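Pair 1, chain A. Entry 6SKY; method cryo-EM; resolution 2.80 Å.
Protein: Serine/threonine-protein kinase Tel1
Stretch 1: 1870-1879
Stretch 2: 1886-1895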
# COMPACT_ATOMS: atom_id res chain seq x y z
N ASN A 1870 20.88 -44.64 7.79
CA ASN A 1870 21.35 -43.28 7.56
C ASN A 1870 20.13 -42.43 7.24
O ASN A 1870 19.55 -42.56 6.16
CB ASN A 1870 22.36 -43.27 6.42
CG ASN A 1870 23.05 -41.94 6.28
OD1 ASN A 1870 22.89 -41.25 5.28
ND2 ASN A 1870 23.83 -41.58 7.28
N MET A 1871 19.74 -41.57 8.17
CA MET A 1871 18.46 -40.88 8.05
C MET A 1871 18.45 -39.83 6.95
O MET A 1871 17.38 -39.49 6.46
CB MET A 1871 18.08 -40.27 9.39
CG MET A 1871 17.56 -41.28 10.38
SD MET A 1871 16.07 -42.09 9.78
CE MET A 1871 15.87 -43.39 10.98
N ALA A 1872 19.61 -39.34 6.53
CA ALA A 1872 19.65 -38.45 5.38
C ALA A 1872 19.34 -39.20 4.09
O ALA A 1872 18.60 -38.70 3.23
CB ALA A 1872 21.01 -37.77 5.29
N SER A 1873 19.89 -40.40 3.95
CA SER A 1873 19.59 -41.23 2.79
C SER A 1873 18.13 -41.63 2.77
O SER A 1873 17.49 -41.63 1.72
CB SER A 1873 20.48 -42.46 2.79
OG SER A 1873 21.83 -42.09 2.93
N ALA A 1874 17.58 -41.99 3.93
CA ALA A 1874 16.17 -42.35 4.01
C ALA A 1874 15.27 -41.16 3.70
O ALA A 1874 14.23 -41.32 3.06
CB ALA A 1874 15.85 -42.91 5.39
N ALA A 1875 15.66 -39.96 4.13
CA ALA A 1875 14.90 -38.77 3.79
C ALA A 1875 14.90 -38.52 2.28
O ALA A 1875 13.86 -38.24 1.69
CB ALA A 1875 15.46 -37.56 4.52
N ALA A 1876 16.07 -38.62 1.66
CA ALA A 1876 16.14 -38.46 0.21
C ALA A 1876 15.30 -39.51 -0.51
O ALA A 1876 14.57 -39.20 -1.46
CB ALA A 1876 17.59 -38.52 -0.25
N ALA A 1877 15.38 -40.76 -0.05
CA ALA A 1877 14.61 -41.84 -0.66
C ALA A 1877 13.12 -41.57 -0.56
O ALA A 1877 12.38 -41.75 -1.53
CB ALA A 1877 14.96 -43.16 0.01
N ALA A 1878 12.65 -41.15 0.62
CA ALA A 1878 11.23 -40.87 0.78
C ALA A 1878 10.80 -39.64 0.01
O ALA A 1878 9.62 -39.51 -0.31
CB ALA A 1878 10.89 -40.71 2.25
N THR A 1879 11.72 -38.73 -0.29
CA THR A 1879 11.39 -37.61 -1.17
C THR A 1879 11.25 -38.07 -2.61
O THR A 1879 10.42 -37.53 -3.35
CB THR A 1879 12.45 -36.53 -1.08
OG1 THR A 1879 12.78 -36.31 0.29
CG2 THR A 1879 11.93 -35.25 -1.65
N VAL A 1886 6.74 -38.13 5.70
CA VAL A 1886 7.73 -39.12 6.11
C VAL A 1886 9.13 -38.58 5.90
O VAL A 1886 10.02 -38.77 6.73
CB VAL A 1886 7.49 -40.43 5.35
CG1 VAL A 1886 8.45 -41.47 5.80
CG2 VAL A 1886 6.08 -40.91 5.56
N ALA A 1887 9.35 -37.89 4.78
CA ALA A 1887 10.66 -37.32 4.50
C ALA A 1887 11.03 -36.25 5.50
O ALA A 1887 12.19 -36.15 5.91
CB ALA A 1887 10.68 -36.75 3.09
N LEU A 1888 10.06 -35.43 5.92
CA LEU A 1888 10.34 -34.42 6.93
C LEU A 1888 10.67 -35.04 8.27
O LEU A 1888 11.58 -34.58 8.97
CB LEU A 1888 9.15 -33.47 7.04
CG LEU A 1888 9.26 -32.31 8.01
CD1 LEU A 1888 10.47 -31.48 7.70
CD2 LEU A 1888 8.04 -31.48 7.93
N LEU A 1889 9.94 -36.08 8.67
CA LEU A 1889 10.28 -36.77 9.91
C LEU A 1889 11.69 -37.35 9.86
O LEU A 1889 12.45 -37.24 10.83
CB LEU A 1889 9.26 -37.86 10.19
CG LEU A 1889 9.50 -38.76 11.39
CD1 LEU A 1889 9.50 -37.99 12.67
CD2 LEU A 1889 8.45 -39.81 11.43
N PHE A 1890 12.07 -37.96 8.74
CA PHE A 1890 13.42 -38.50 8.62
C PHE A 1890 14.46 -37.39 8.64
O PHE A 1890 15.54 -37.57 9.20
CB PHE A 1890 13.56 -39.32 7.35
CG PHE A 1890 12.91 -40.66 7.43
CD1 PHE A 1890 12.85 -41.34 8.62
CD2 PHE A 1890 12.38 -41.24 6.31
CE1 PHE A 1890 12.25 -42.57 8.68
CE2 PHE A 1890 11.79 -42.46 6.37
CZ PHE A 1890 11.73 -43.13 7.55
N ALA A 1891 14.17 -36.25 8.02
CA ALA A 1891 15.11 -35.14 8.02
C ALA A 1891 15.33 -34.60 9.43
O ALA A 1891 16.44 -34.21 9.79
CB ALA A 1891 14.62 -34.04 7.10
N GLU A 1892 14.28 -34.59 10.24
CA GLU A 1892 14.44 -34.14 11.62
C GLU A 1892 15.24 -35.14 12.44
O GLU A 1892 16.07 -34.74 13.26
CB GLU A 1892 13.08 -33.89 12.24
CG GLU A 1892 12.31 -32.85 11.49
CD GLU A 1892 11.72 -31.82 12.39
OE1 GLU A 1892 11.84 -31.98 13.62
OE2 GLU A 1892 11.14 -30.84 11.87
N LEU A 1893 15.00 -36.44 12.25
CA LEU A 1893 15.83 -37.43 12.93
C LEU A 1893 17.30 -37.30 12.52
O LEU A 1893 18.20 -37.44 13.35
CB LEU A 1893 15.31 -38.83 12.65
CG LEU A 1893 13.89 -39.11 13.13
CD1 LEU A 1893 13.49 -40.50 12.78
CD2 LEU A 1893 13.81 -38.91 14.61
N ALA A 1894 17.55 -37.02 11.24
CA ALA A 1894 18.92 -36.81 10.79
C ALA A 1894 19.55 -35.60 11.46
O ALA A 1894 20.70 -35.66 11.94
CB ALA A 1894 18.95 -36.65 9.28
N ALA A 1895 18.83 -34.48 11.49
CA ALA A 1895 19.35 -33.28 12.14
C ALA A 1895 19.66 -33.55 13.60
O ALA A 1895 20.65 -33.03 14.13
CB ALA A 1895 18.35 -32.14 12.01

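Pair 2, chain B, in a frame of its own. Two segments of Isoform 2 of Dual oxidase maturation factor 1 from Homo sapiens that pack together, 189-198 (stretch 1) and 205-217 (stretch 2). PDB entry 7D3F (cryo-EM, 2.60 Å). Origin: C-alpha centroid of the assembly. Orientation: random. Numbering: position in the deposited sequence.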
# COMPACT_ATOMS: atom_id res chain seq x y z
N LEU B 189 -5.23 11.24 -15.91
CA LEU B 189 -5.71 9.97 -16.44
C LEU B 189 -6.17 10.12 -17.89
O LEU B 189 -5.90 9.24 -18.73
CB LEU B 189 -6.85 9.43 -15.57
CG LEU B 189 -7.50 8.12 -16.01
CD1 LEU B 189 -7.52 7.12 -14.87
CD2 LEU B 189 -8.91 8.37 -16.53
N CYS B 190 -6.86 11.22 -18.20
CA CYS B 190 -7.27 11.47 -19.57
C CYS B 190 -6.07 11.67 -20.49
O CYS B 190 -6.09 11.27 -21.65
CB CYS B 190 -8.21 12.68 -19.63
SG CYS B 190 -9.81 12.43 -18.83
N TRP B 191 -5.01 12.30 -19.97
CA TRP B 191 -3.78 12.45 -20.75
C TRP B 191 -3.15 11.09 -21.04
O TRP B 191 -2.69 10.84 -22.16
CB TRP B 191 -2.80 13.35 -20.00
CG TRP B 191 -1.42 13.38 -20.59
CD1 TRP B 191 -0.99 14.10 -21.67
CD2 TRP B 191 -0.27 12.65 -20.12
NE1 TRP B 191 0.34 13.87 -21.91
CE2 TRP B 191 0.81 12.98 -20.97
CE3 TRP B 191 -0.05 11.75 -19.07
CZ2 TRP B 191 2.08 12.45 -20.80
CZ3 TRP B 191 1.22 11.22 -18.91
CH2 TRP B 191 2.27 11.57 -19.76
N LEU B 192 -3.11 10.21 -20.04
CA LEU B 192 -2.60 8.86 -20.26
C LEU B 192 -3.42 8.13 -21.32
O LEU B 192 -2.87 7.50 -22.23
CB LEU B 192 -2.62 8.07 -18.95
CG LEU B 192 -1.55 8.38 -17.90
CD1 LEU B 192 -1.86 7.63 -16.61
CD2 LEU B 192 -0.18 8.02 -18.41
N LEU B 193 -4.75 8.23 -21.23
CA LEU B 193 -5.61 7.56 -22.20
C LEU B 193 -5.44 8.15 -23.59
O LEU B 193 -5.46 7.41 -24.59
CB LEU B 193 -7.07 7.64 -21.75
CG LEU B 193 -7.40 6.80 -20.50
CD1 LEU B 193 -8.88 6.88 -20.17
CD2 LEU B 193 -6.96 5.36 -20.69
N ALA B 194 -5.28 9.47 -23.69
CA ALA B 194 -5.06 10.10 -24.99
C ALA B 194 -3.74 9.64 -25.60
O ALA B 194 -3.67 9.36 -26.80
CB ALA B 194 -5.08 11.62 -24.85
N ASN B 195 -2.68 9.56 -24.79
CA ASN B 195 -1.41 9.07 -25.29
C ASN B 195 -1.52 7.62 -25.76
O ASN B 195 -0.94 7.24 -26.78
CB ASN B 195 -0.33 9.19 -24.21
CG ASN B 195 0.42 10.51 -24.29
OD1 ASN B 195 1.53 10.57 -24.83
ND2 ASN B 195 -0.18 11.57 -23.77
N VAL B 196 -2.27 6.80 -25.02
CA VAL B 196 -2.44 5.40 -25.41
C VAL B 196 -3.21 5.31 -26.73
O VAL B 196 -2.83 4.56 -27.64
CB VAL B 196 -3.14 4.61 -24.30
CG1 VAL B 196 -3.62 3.26 -24.82
CG2 VAL B 196 -2.20 4.42 -23.12
N MET B 197 -4.29 6.07 -26.85
CA MET B 197 -5.19 5.94 -28.00
C MET B 197 -4.71 6.69 -29.24
O MET B 197 -5.23 6.42 -30.33
CB MET B 197 -6.59 6.42 -27.62
CG MET B 197 -7.25 5.59 -26.53
SD MET B 197 -9.00 5.99 -26.32
CE MET B 197 -8.93 7.77 -26.19
N LEU B 198 -3.76 7.61 -29.11
CA LEU B 198 -3.20 8.23 -30.31
C LEU B 198 -2.37 7.25 -31.12
O LEU B 198 -2.22 7.44 -32.33
CB LEU B 198 -2.35 9.45 -29.94
CG LEU B 198 -3.12 10.74 -29.64
CD1 LEU B 198 -2.17 11.91 -29.42
CD2 LEU B 198 -4.11 11.05 -30.76
N TYR B 205 -10.70 9.59 -31.21
CA TYR B 205 -10.89 9.39 -29.78
C TYR B 205 -9.71 9.94 -28.99
O TYR B 205 -9.89 10.48 -27.89
CB TYR B 205 -11.13 7.91 -29.48
CG TYR B 205 -12.46 7.40 -30.00
CD1 TYR B 205 -12.68 6.04 -30.17
CD2 TYR B 205 -13.49 8.28 -30.31
CE1 TYR B 205 -13.90 5.58 -30.65
CE2 TYR B 205 -14.70 7.83 -30.78
CZ TYR B 205 -14.90 6.47 -30.95
OH TYR B 205 -16.11 6.01 -31.42
N GLY B 206 -8.49 9.82 -29.53
CA GLY B 206 -7.35 10.44 -28.88
C GLY B 206 -7.45 11.95 -28.83
O GLY B 206 -7.14 12.57 -27.81
N GLY B 207 -7.89 12.56 -29.93
CA GLY B 207 -8.10 14.00 -29.92
C GLY B 207 -9.17 14.43 -28.93
O GLY B 207 -9.01 15.43 -28.22
N TYR B 208 -10.27 13.68 -28.87
CA TYR B 208 -11.32 13.99 -27.90
C TYR B 208 -10.83 13.81 -26.47
O TYR B 208 -11.21 14.56 -25.57
CB TYR B 208 -12.56 13.13 -28.16
CG TYR B 208 -13.41 13.61 -29.32
CD1 TYR B 208 -13.59 12.82 -30.45
CD2 TYR B 208 -14.02 14.85 -29.28
CE1 TYR B 208 -14.37 13.26 -31.50
CE2 TYR B 208 -14.80 15.30 -30.33
CZ TYR B 208 -14.97 14.50 -31.44
OH TYR B 208 -15.74 14.94 -32.49
N MET B 209 -9.97 12.81 -26.23
CA MET B 209 -9.41 12.62 -24.89
C MET B 209 -8.48 13.77 -24.52
O MET B 209 -8.46 14.21 -23.36
CB MET B 209 -8.68 11.29 -24.82
CG MET B 209 -9.08 10.43 -23.63
SD MET B 209 -10.83 10.00 -23.67
CE MET B 209 -11.00 9.10 -22.13
N LEU B 210 -7.68 14.26 -25.47
CA LEU B 210 -6.85 15.43 -25.20
C LEU B 210 -7.71 16.66 -24.91
O LEU B 210 -7.40 17.45 -24.00
CB LEU B 210 -5.92 15.69 -26.39
CG LEU B 210 -4.83 16.74 -26.22
CD1 LEU B 210 -3.95 16.41 -25.03
CD2 LEU B 210 -4.00 16.84 -27.49
N LEU B 211 -8.80 16.83 -25.66
CA LEU B 211 -9.73 17.92 -25.39
C LEU B 211 -10.34 17.78 -24.00
O LEU B 211 -10.52 18.77 -23.29
CB LEU B 211 -10.83 17.95 -26.46
CG LEU B 211 -11.73 19.18 -26.57
CD1 LEU B 211 -12.19 19.35 -28.01
CD2 LEU B 211 -12.93 19.08 -25.65
N ALA B 212 -10.65 16.55 -23.59
CA ALA B 212 -11.18 16.31 -22.25
C ALA B 212 -10.14 16.64 -21.18
O ALA B 212 -10.48 17.16 -20.11
CB ALA B 212 -11.64 14.87 -22.11
N THR B 213 -8.87 16.34 -21.45
CA THR B 213 -7.80 16.72 -20.53
C THR B 213 -7.76 18.23 -20.34
O THR B 213 -7.69 18.74 -19.21
CB THR B 213 -6.45 16.22 -21.04
OG1 THR B 213 -6.48 14.79 -21.18
CG2 THR B 213 -5.33 16.61 -20.09
N GLY B 214 -7.82 18.97 -21.45
CA GLY B 214 -7.86 20.42 -21.36
C GLY B 214 -9.08 20.93 -20.62
O GLY B 214 -9.00 21.86 -19.82
N ILE B 215 -10.24 20.31 -20.88
CA ILE B 215 -11.48 20.70 -20.21
C ILE B 215 -11.36 20.49 -18.71
O ILE B 215 -11.79 21.33 -17.92
CB ILE B 215 -12.67 19.94 -20.81
CG1 ILE B 215 -12.99 20.45 -22.21
CG2 ILE B 215 -13.89 20.05 -19.91
CD1 ILE B 215 -13.32 21.92 -22.26
N PHE B 216 -10.79 19.36 -18.29
CA PHE B 216 -10.66 19.09 -16.86
C PHE B 216 -9.65 20.03 -16.21
O PHE B 216 -9.84 20.44 -15.06
CB PHE B 216 -10.27 17.63 -16.63
CG PHE B 216 -11.45 16.70 -16.60
CD1 PHE B 216 -12.33 16.72 -15.53
CD2 PHE B 216 -11.68 15.80 -17.63
CE1 PHE B 216 -13.42 15.87 -15.49
CE2 PHE B 216 -12.77 14.95 -17.60
CZ PHE B 216 -13.64 14.98 -16.53
N GLN B 217 -8.58 20.39 -16.92
CA GLN B 217 -7.66 21.39 -16.38
C GLN B 217 -8.37 22.73 -16.18
O GLN B 217 -8.21 23.38 -15.13
CB GLN B 217 -6.45 21.55 -17.29
CG GLN B 217 -5.54 20.34 -17.35
CD GLN B 217 -4.22 20.63 -18.04
OE1 GLN B 217 -3.50 21.55 -17.65
NE2 GLN B 217 -3.91 19.86 -19.08

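The knob that fills the helix-helix groove is an aromatic ring in pair 1 and a flexible thioether chain in pair 2, on backbones that are almost indistinguishable. F1890(A) and M209(B) occupy the same position, their CA atoms 0.1 Å apart after superposition, and each sits among four residues of the facing helix: M1871(A), A1874(A), A1875(A) and A1878(A) in pair 1, and the matching C190(B), L193(B), A194(B) and M197(B) in pair 2.

The common frame is a pair of antiparallel helices whose axes approach to 8.0 Å in both cases, at angles of 165° and 163°; the central residues superpose with an RMSD of 0.2 Å. No hydrogen bond crosses between the stretches in either pair; the contacts between side chains are mainly apolar.

In pair 1 the bulk of the knob is offset by small neighbours. The CB of A1874(A) lies over one face of the F1890(A) ring, 4.2 Å from the ring centroid, a CH-pi contact, while the CB of A1878(A) lies at the ring edge. The long residue of the hole is M1871(A), whose SD reaches CD1 of F1890(A) at 3.5 Å, obliquely to the ring. Pair 2 redistributes this volume. Around the methionine knob the walls are larger: CD1 of L193(B) meets CE of M209(B) at 3.6 Å, and CE of M197(B) meets CG of M209(B) at 3.7 Å, whereas C190(B) is shorter than its methionine counterpart.

One matched position holds the same residue in the same role. A1875(A) and A194(B) each set a CB against the CB of the knob, 3.8 Å from that of F1890(A) and 3.6 Å from that of M209(B). A methyl group fills this point in both pairs.

The closest backbone registers include A1875(A) with A1887(A) and A194(B) with G206(B), both with CA atoms 4.5 Å apart, yet the second partner differs. In pair 1 the CB of A1887(A) fits 3.5 Å from OG1 of T1879(A), a side chain that also donates a hydrogen bond to the O of A1875(A). In pair 2 L198(B) matches that threonine, and its CD2 lies 3.8 Å from CA of G206(B); an ideal CB on the glycine would fall 2.5 Å from this CD2, a clash. The missing side chain thus makes room for the leucine.

The general lesson is that a shared backbone fixes where volume must be filled, while leaving open which helix supplies it.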